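Local coordinates for possible substrate binding protein of ABC transporter system (Rhodopseudomonas palustris, PDB 3N0X) that probably binds a branched-chain amino acid or related substrate and hands it to an ABC transporter for uptake, at residues T254-I260 with W352-P357; L216-D221 with R246-M250; L231-N236 with M250-T254. All blocks are in the same frame, centred on the assembly; numbering follows the deposited sequence.

How the contacts relate
Following the chain from the N terminus, helix 215-221 is followed by strand 229-233, one of the two outermost strands of the four-stranded parallel sheet. Contact 2 closes first, when 246-250 returns to 216-221. Contact 3 opens inside that loop, at 231-236, and closes just after it at 250-254, so the two cross; they share Met250, and Leu231 CD1 packs 3.4 Å from Leu216 O. Contact 1 follows in series: it starts at Thr254, where contact 3 ends, and spans 91 residues to reach 352-357. Together they tie the parallel sheet and its helix to the antiparallel sheet holding strands 251-254 and 354-357.

Contact 1 (T254-I260 with W352-P357); sequences TYYYYDI and WAVLEP
The indole nitrogen NE1 of Trp352 faces two phenol oxygens from consecutive residues. The straighter bond, in the conformer of Tyr258 described here (one of two), goes to Tyr258 OH, 3.2 Å from Trp352 NE1 with an N-H...O angle of 141° and the oxygen lying almost in the indole plane. The bond from Trp352 NE1 to Tyr257 OH, at 3.1 Å, is weak because it is bent more sharply. One N-H is thus divided between two acceptors, which probably explains why both bonds are bent. The three rings form an aromatic cluster: in the same conformer the Tyr258 ring stands nearly perpendicular to the indole and brings CE1 and OH to NE1 and CZ2. Tyr258 CG lies between its own backbone N and carbonyl carbon (chi1 63°), whereas Tyr257 has CG anti to the nitrogen (chi1 179°); these different first torsions let neighbouring residues send both hydroxyls to the same indole edge. In the leucine-binding protein family fold, this joins the loop between strand 251-254 and helix 264-277 to strand 354-357, and both strands pair with strand 335-345. Tyr257 and Leu355 carry the largest shares of the packing. Leu355 CB sits over the Tyr257 ring in a CH-pi contact, 4.0 Å from its centroid, while Tyr258 CD1 lies over the opposite face, toward the rim. Val354 CG1 is 3.8 Å from Tyr257 OH. This packing buries Leu355 N above the ring without a hydrogen-bonding partner. Farther along, a type I turn from Tyr257 to Ile260, closed by Ile260 N to Tyr257 O at 3.0 Å, directs Ile260 back to the strand. Ile260 CD1 lies 3.6 Å from Leu355 O, and Ile260 CG1 meets Pro357 CB at 4.3 Å.

Contact 2 (L216-D221 with R246-M250); sequences LTKLQD and RLPGM
Arg246 lays its side chain across helix 215-221, the helix that precedes the edge strand 229-233 in this periplasmic-binding-protein fold. Bends at chi2 and chi3 carry the guanidinium past Thr217 and Gln220: Thr217 CG2 lies 3.5 Å from Arg246 NH2, and Gln220 CG is 3.6 Å from Arg246 NH1. At the far end NH2 meets the Asp221 carboxylate in a salt bridge; the modelled separation is too short to be reliable, so the detailed placement of these ends is doubtful. Thr217 turns its hydroxyl elsewhere, to Asp214, leaving its methyl for the arginine. The carbonyl of Arg246 has its own partner. In the conformer of Gln220 described here, one of two, Gln220 NE2 donates to Arg246 O over 3.3 Å along a nearly straight line, 175° at the hydrogen, arriving in the carbonyl plane on a lone pair. Gln220 puts CG anti to its backbone N (chi1 -175°) and then bends at chi2, which sends the amide alongside the loop. Leu247 comes next and lies against that amide: its CD2 is 3.4 Å from Gln220 NE2, while its other methyl, CD1, packs on Leu216 CB at 3.8 Å. The two branches therefore bridge residues one helical turn apart. From Leu247 the chain makes a type II turn to Met250, in which Gly249 adopts a positive phi of 85°, a conformation favourable to glycine. Within the turn, Pro248 O receives a bond from a water that also accepts from Gln220 NE2, so this amide nitrogen reaches Arg246 O directly and Pro248 O through the water. Met250, a selenomethionine, ends the segment; in one of its two conformers its SE lies 4.1 Å from Leu216 CD1.

Contact 3 (L231-N236 with M250-T254); sequences LSTGGN and MEGAT
Two sheets of the domain meet where strand 229-233, at the edge of the parallel sheet, runs alongside strand 251-254 of the antiparallel one; the short segments point the same way, with axes 5.4 Å apart. Regular backbone pairing is sparse, and side chain, water and glycine contacts make up much of the junction. Ser232 OG donates to Glu251 O at 2.5 Å, tilted 22° from the carbonyl plane; a first torsion of 178°, with OG anti to the backbone N, points it there. An alanine here would remove that hydroxyl and is likely to leave Glu251 O without this donor, weakening the tie between strands. Beside it, a water spans Leu231 O and Glu251 N. Met250, in one of two conformers, inserts its CG against Leu231 O and its CE against Thr233 CG2 at 3.8 Å. Farther along, Gly235 N bonds to Ala253 O at 2.9 Å, from above the carbonyl plane. Close approach here depends on glycines: Gly252 CA makes a nearly straight C-H...O contact with Thr233 O, and a CB on Gly235 would collide with Thr254 OG1. Thr254 OG1 donates to a second water, 2.6 Å away, which in turn donates to Asn236 O.

Contact 1 (T254-I260 with W352-P357)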
# COMPACT_ATOMS: atom_id res chain seq x y z
N THR A 254 -5.19 6.56 -4.18
CA THR A 254 -4.08 5.65 -4.42
C THR A 254 -2.93 5.82 -3.43
O THR A 254 -2.68 6.91 -2.89
CB THR A 254 -3.56 5.77 -5.89
OG1 THR A 254 -2.74 4.62 -6.19
CG2 THR A 254 -2.83 7.11 -6.14
N TYR A 255 -2.20 4.73 -3.24
CA TYR A 255 -0.99 4.73 -2.43
C TYR A 255 0.13 5.55 -3.09
O TYR A 255 0.94 6.18 -2.41
CB TYR A 255 -0.54 3.26 -2.25
CG TYR A 255 0.90 3.02 -1.79
CD1 TYR A 255 1.31 3.26 -0.48
CD2 TYR A 255 1.81 2.52 -2.66
CE1 TYR A 255 2.62 3.02 -0.07
CE2 TYR A 255 3.13 2.33 -2.29
CZ TYR A 255 3.52 2.54 -0.98
OH TYR A 255 4.83 2.29 -0.61
N TYR A 256 0.21 5.49 -4.41
CA TYR A 256 1.30 6.09 -5.16
C TYR A 256 0.97 6.18 -6.64
O TYR A 256 0.27 5.34 -7.19
CB TYR A 256 2.59 5.27 -4.99
CG TYR A 256 3.85 5.89 -5.62
CD1 TYR A 256 4.55 6.94 -5.01
CD2 TYR A 256 4.37 5.38 -6.80
CE1 TYR A 256 5.71 7.45 -5.58
CE2 TYR A 256 5.51 5.87 -7.38
CZ TYR A 256 6.16 6.95 -6.77
OH TYR A 256 7.31 7.43 -7.37
N TYR A 257 1.48 7.23 -7.28
CA TYR A 257 1.58 7.33 -8.75
C TYR A 257 2.80 8.21 -8.96
O TYR A 257 2.90 9.25 -8.33
CB TYR A 257 0.31 7.90 -9.40
CG TYR A 257 0.43 8.01 -10.89
CD1 TYR A 257 0.29 6.89 -11.69
CD2 TYR A 257 0.70 9.21 -11.50
CE1 TYR A 257 0.41 6.98 -13.07
CE2 TYR A 257 0.81 9.33 -12.86
CZ TYR A 257 0.68 8.21 -13.64
OH TYR A 257 0.84 8.34 -15.00
N TYR A 258 3.73 7.78 -9.81
CA TYR A 258 5.04 8.42 -9.89
C TYR A 258 5.00 9.93 -10.07
O TYR A 258 5.85 10.63 -9.53
CB TYR A 258 5.90 7.78 -10.99
CG TYR A 258 5.39 7.90 -12.41
CD1 TYR A 258 4.44 7.01 -12.90
CD2 TYR A 258 5.88 8.87 -13.26
CE1 TYR A 258 3.97 7.11 -14.22
CE2 TYR A 258 5.42 8.98 -14.58
CZ TYR A 258 4.47 8.10 -15.05
OH TYR A 258 4.00 8.23 -16.36
N ASP A 259 4.05 10.44 -10.86
CA ASP A 259 4.07 11.85 -11.23
C ASP A 259 3.32 12.71 -10.23
O ASP A 259 3.27 13.92 -10.39
CB ASP A 259 3.50 12.07 -12.64
CG ASP A 259 3.97 13.39 -13.30
OD1 ASP A 259 5.16 13.72 -13.19
OD2 ASP A 259 3.15 14.07 -13.96
N ILE A 260 2.74 12.11 -9.17
CA ILE A 260 2.03 12.93 -8.19
C ILE A 260 2.90 13.61 -7.11
O ILE A 260 2.86 14.83 -6.96
CB ILE A 260 0.81 12.20 -7.56
CG1 ILE A 260 -0.29 12.02 -8.62
CG2 ILE A 260 0.24 12.96 -6.37
CD1 ILE A 260 -1.53 11.31 -8.08
N TRP A 352 -0.67 3.15 -19.39
CA TRP A 352 -1.55 3.20 -18.22
C TRP A 352 -2.39 4.46 -18.26
O TRP A 352 -2.00 5.45 -18.83
CB TRP A 352 -0.73 3.21 -16.93
CG TRP A 352 0.46 4.14 -16.96
CD1 TRP A 352 0.49 5.48 -16.62
CD2 TRP A 352 1.78 3.81 -17.39
NE1 TRP A 352 1.74 5.97 -16.81
CE2 TRP A 352 2.56 4.97 -17.28
CE3 TRP A 352 2.39 2.63 -17.85
CZ2 TRP A 352 3.93 5.00 -17.61
CZ3 TRP A 352 3.72 2.65 -18.18
CH2 TRP A 352 4.49 3.83 -18.04
N ALA A 353 -3.54 4.42 -17.61
CA ALA A 353 -4.29 5.63 -17.34
C ALA A 353 -3.41 6.54 -16.51
O ALA A 353 -2.68 6.07 -15.63
CB ALA A 353 -5.57 5.32 -16.56
N VAL A 354 -3.49 7.85 -16.76
CA VAL A 354 -2.68 8.82 -16.02
C VAL A 354 -3.51 9.25 -14.85
O VAL A 354 -4.65 9.69 -15.03
CB VAL A 354 -2.32 10.03 -16.91
CG1 VAL A 354 -1.58 11.11 -16.09
CG2 VAL A 354 -1.45 9.56 -18.07
N LEU A 355 -2.95 9.15 -13.65
CA LEU A 355 -3.63 9.55 -12.44
C LEU A 355 -3.25 10.98 -12.11
O LEU A 355 -2.16 11.25 -11.58
CB LEU A 355 -3.33 8.59 -11.27
CG LEU A 355 -3.65 7.11 -11.54
CD1 LEU A 355 -3.57 6.29 -10.24
CD2 LEU A 355 -5.02 6.91 -12.24
N GLU A 356 -4.12 11.92 -12.44
CA GLU A 356 -3.88 13.31 -12.16
C GLU A 356 -4.24 13.63 -10.70
O GLU A 356 -5.19 13.09 -10.18
CB GLU A 356 -4.66 14.21 -13.12
CG GLU A 356 -4.13 14.00 -14.54
CD GLU A 356 -4.49 15.10 -15.50
OE1 GLU A 356 -5.68 15.50 -15.49
OE2 GLU A 356 -3.57 15.51 -16.27
N PRO A 357 -3.49 14.53 -10.06
CA PRO A 357 -3.75 14.85 -8.67
C PRO A 357 -5.01 15.70 -8.51
O PRO A 357 -5.21 16.67 -9.26
CB PRO A 357 -2.51 15.65 -8.27
CG PRO A 357 -2.06 16.27 -9.51
CD PRO A 357 -2.32 15.26 -10.58

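Contact 2 (L216-D221 with R246-M250)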
# COMPACT_ATOMS: atom_id res chain seq x y z
N LEU A 216 -15.16 -3.21 -12.86
CA LEU A 216 -15.26 -1.80 -13.31
C LEU A 216 -15.63 -1.70 -14.78
O LEU A 216 -16.52 -0.91 -15.16
CB LEU A 216 -13.99 -1.00 -13.00
CG LEU A 216 -13.84 -0.37 -11.58
CD1 LEU A 216 -14.99 0.58 -11.23
CD2 LEU A 216 -13.70 -1.42 -10.51
N THR A 217 -14.98 -2.51 -15.62
CA THR A 217 -15.29 -2.56 -17.04
C THR A 217 -16.70 -3.05 -17.31
O THR A 217 -17.42 -2.50 -18.13
CB THR A 217 -14.34 -3.57 -17.78
OG1 THR A 217 -12.99 -3.21 -17.54
CG2 THR A 217 -14.64 -3.57 -19.26
N LYS A 218 -17.09 -4.13 -16.63
CA LYS A 218 -18.39 -4.70 -16.79
C LYS A 218 -19.53 -3.81 -16.31
O LYS A 218 -20.59 -3.75 -16.94
CB LYS A 218 -18.44 -6.09 -16.15
CG LYS A 218 -17.52 -7.08 -16.91
CD LYS A 218 -17.38 -8.39 -16.20
CE LYS A 218 -16.56 -9.41 -17.04
NZ LYS A 218 -16.03 -10.50 -16.17
N LEU A 219 -19.31 -3.06 -15.24
CA LEU A 219 -20.31 -2.08 -14.82
C LEU A 219 -20.36 -0.90 -15.83
O LEU A 219 -21.45 -0.45 -16.17
CB LEU A 219 -20.02 -1.52 -13.42
CG LEU A 219 -20.26 -2.49 -12.27
CD1 LEU A 219 -19.69 -1.93 -10.97
CD2 LEU A 219 -21.75 -2.85 -12.17
N GLN A 220 -19.18 -0.43 -16.25
CA GLN A 220 -19.10 0.66 -17.25
C GLN A 220 -19.82 0.27 -18.55
O GLN A 220 -20.48 1.12 -19.18
CB GLN A 220 -17.63 1.03 -17.52
CG GLN A 220 -17.41 2.24 -18.45
CD GLN A 220 -17.71 3.58 -17.79
OE1 GLN A 220 -18.80 3.79 -17.27
NE2 GLN A 220 -16.74 4.49 -17.83
N ASP A 221 -19.74 -1.01 -18.94
CA ASP A 221 -20.42 -1.49 -20.14
C ASP A 221 -21.94 -1.36 -20.02
O ASP A 221 -22.65 -1.29 -21.03
CB ASP A 221 -20.07 -2.98 -20.47
CG ASP A 221 -18.64 -3.18 -20.95
OD1 ASP A 221 -18.03 -2.25 -21.50
OD2 ASP A 221 -18.11 -4.32 -20.76
N ARG A 246 -10.43 2.94 -19.85
CA ARG A 246 -11.86 2.87 -20.18
C ARG A 246 -12.75 3.70 -19.23
O ARG A 246 -13.97 3.76 -19.46
CB ARG A 246 -12.31 1.41 -20.15
CG ARG A 246 -11.87 0.57 -21.38
CD ARG A 246 -13.00 0.41 -22.42
NE ARG A 246 -14.08 -0.48 -21.94
CZ ARG A 246 -15.26 -0.08 -21.44
NH1 ARG A 246 -15.58 1.21 -21.34
NH2 ARG A 246 -16.13 -1.00 -21.03
N LEU A 247 -12.15 4.37 -18.23
CA LEU A 247 -12.88 5.09 -17.17
C LEU A 247 -12.43 6.56 -17.04
O LEU A 247 -12.03 7.00 -15.95
CB LEU A 247 -12.66 4.34 -15.84
CG LEU A 247 -13.05 2.86 -15.79
CD1 LEU A 247 -12.40 2.10 -14.62
CD2 LEU A 247 -14.57 2.81 -15.74
N PRO A 248 -12.46 7.32 -18.13
CA PRO A 248 -12.01 8.70 -18.05
C PRO A 248 -12.75 9.48 -16.96
O PRO A 248 -13.97 9.38 -16.85
CB PRO A 248 -12.32 9.25 -19.45
CG PRO A 248 -13.34 8.34 -19.98
CD PRO A 248 -12.99 7.01 -19.48
N GLY A 249 -12.01 10.24 -16.16
CA GLY A 249 -12.59 11.09 -15.15
C GLY A 249 -12.88 10.38 -13.83
O GLY A 249 -13.30 11.02 -12.88
N MSE A 250 -12.66 9.07 -13.78
CA MSE A 250 -12.89 8.31 -12.55
C MSE A 250 -12.01 8.87 -11.45
O MSE A 250 -10.82 9.15 -11.65
CB MSE A 250 -12.60 6.83 -12.72
CG MSE A 250 -12.91 6.03 -11.45
SE MSE A 250 -12.98 4.14 -11.76
CE MSE A 250 -11.25 3.93 -12.21
O HOH W 1 -15.84 7.14 -17.21

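Contact 3 (L231-N236 with M250-T254)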
# COMPACT_ATOMS: atom_id res chain seq x y z
N LEU A 231 -18.64 5.69 -11.46
CA LEU A 231 -17.93 4.59 -10.84
C LEU A 231 -16.67 5.11 -10.20
O LEU A 231 -16.12 6.12 -10.64
CB LEU A 231 -17.52 3.54 -11.87
CG LEU A 231 -18.62 2.87 -12.70
CD1 LEU A 231 -17.99 1.78 -13.63
CD2 LEU A 231 -19.77 2.30 -11.83
N SER A 232 -16.24 4.47 -9.12
CA SER A 232 -15.03 4.82 -8.39
C SER A 232 -14.37 3.56 -7.87
O SER A 232 -15.02 2.59 -7.52
CB SER A 232 -15.35 5.79 -7.24
OG SER A 232 -14.23 6.17 -6.43
N THR A 233 -13.04 3.57 -7.83
CA THR A 233 -12.29 2.51 -7.19
C THR A 233 -10.91 3.06 -6.81
O THR A 233 -10.51 4.18 -7.24
CB THR A 233 -12.20 1.26 -8.09
OG1 THR A 233 -11.77 0.14 -7.33
CG2 THR A 233 -11.25 1.52 -9.28
N GLY A 234 -10.16 2.30 -6.03
CA GLY A 234 -8.80 2.70 -5.67
C GLY A 234 -7.82 2.62 -6.83
O GLY A 234 -8.08 2.01 -7.87
N GLY A 235 -6.65 3.20 -6.60
CA GLY A 235 -5.58 3.17 -7.60
C GLY A 235 -4.93 1.81 -7.66
O GLY A 235 -5.32 0.88 -6.95
N ASN A 236 -3.90 1.71 -8.47
CA ASN A 236 -3.26 0.41 -8.66
C ASN A 236 -1.92 0.62 -9.34
O ASN A 236 -1.55 1.72 -9.69
CB ASN A 236 -4.15 -0.56 -9.48
CG ASN A 236 -4.04 -1.99 -9.02
OD1 ASN A 236 -2.97 -2.45 -8.61
ND2 ASN A 236 -5.19 -2.68 -9.00
N MSE A 250 -12.66 9.07 -13.78
CA MSE A 250 -12.89 8.31 -12.55
C MSE A 250 -12.01 8.87 -11.45
O MSE A 250 -10.82 9.15 -11.65
CB MSE A 250 -12.60 6.83 -12.72
CG MSE A 250 -12.91 6.03 -11.45
SE MSE A 250 -12.98 4.14 -11.76
CE MSE A 250 -11.25 3.93 -12.21
N GLU A 251 -12.58 8.99 -10.25
CA GLU A 251 -11.81 9.38 -9.11
C GLU A 251 -11.76 8.30 -8.05
O GLU A 251 -12.63 7.46 -7.93
CB GLU A 251 -12.38 10.64 -8.48
CG GLU A 251 -12.37 11.84 -9.43
CD GLU A 251 -12.80 13.16 -8.83
OE1 GLU A 251 -12.93 13.30 -7.58
OE2 GLU A 251 -13.01 14.09 -9.66
N GLY A 252 -10.74 8.39 -7.22
CA GLY A 252 -10.48 7.48 -6.14
C GLY A 252 -9.26 7.93 -5.39
O GLY A 252 -8.76 9.06 -5.61
N ALA A 253 -8.72 7.03 -4.57
CA ALA A 253 -7.45 7.29 -3.92
C ALA A 253 -6.47 6.18 -4.17
O ALA A 253 -6.85 5.03 -4.35
CB ALA A 253 -7.64 7.48 -2.41
N THR A 254 -5.19 6.56 -4.18
CA THR A 254 -4.08 5.65 -4.42
C THR A 254 -2.93 5.82 -3.43
O THR A 254 -2.68 6.91 -2.89
CB THR A 254 -3.56 5.77 -5.89
OG1 THR A 254 -2.74 4.62 -6.19
CG2 THR A 254 -2.83 7.11 -6.14
O HOH W 2 -15.49 8.69 -9.96
O HOH W 3 -1.70 4.41 -8.57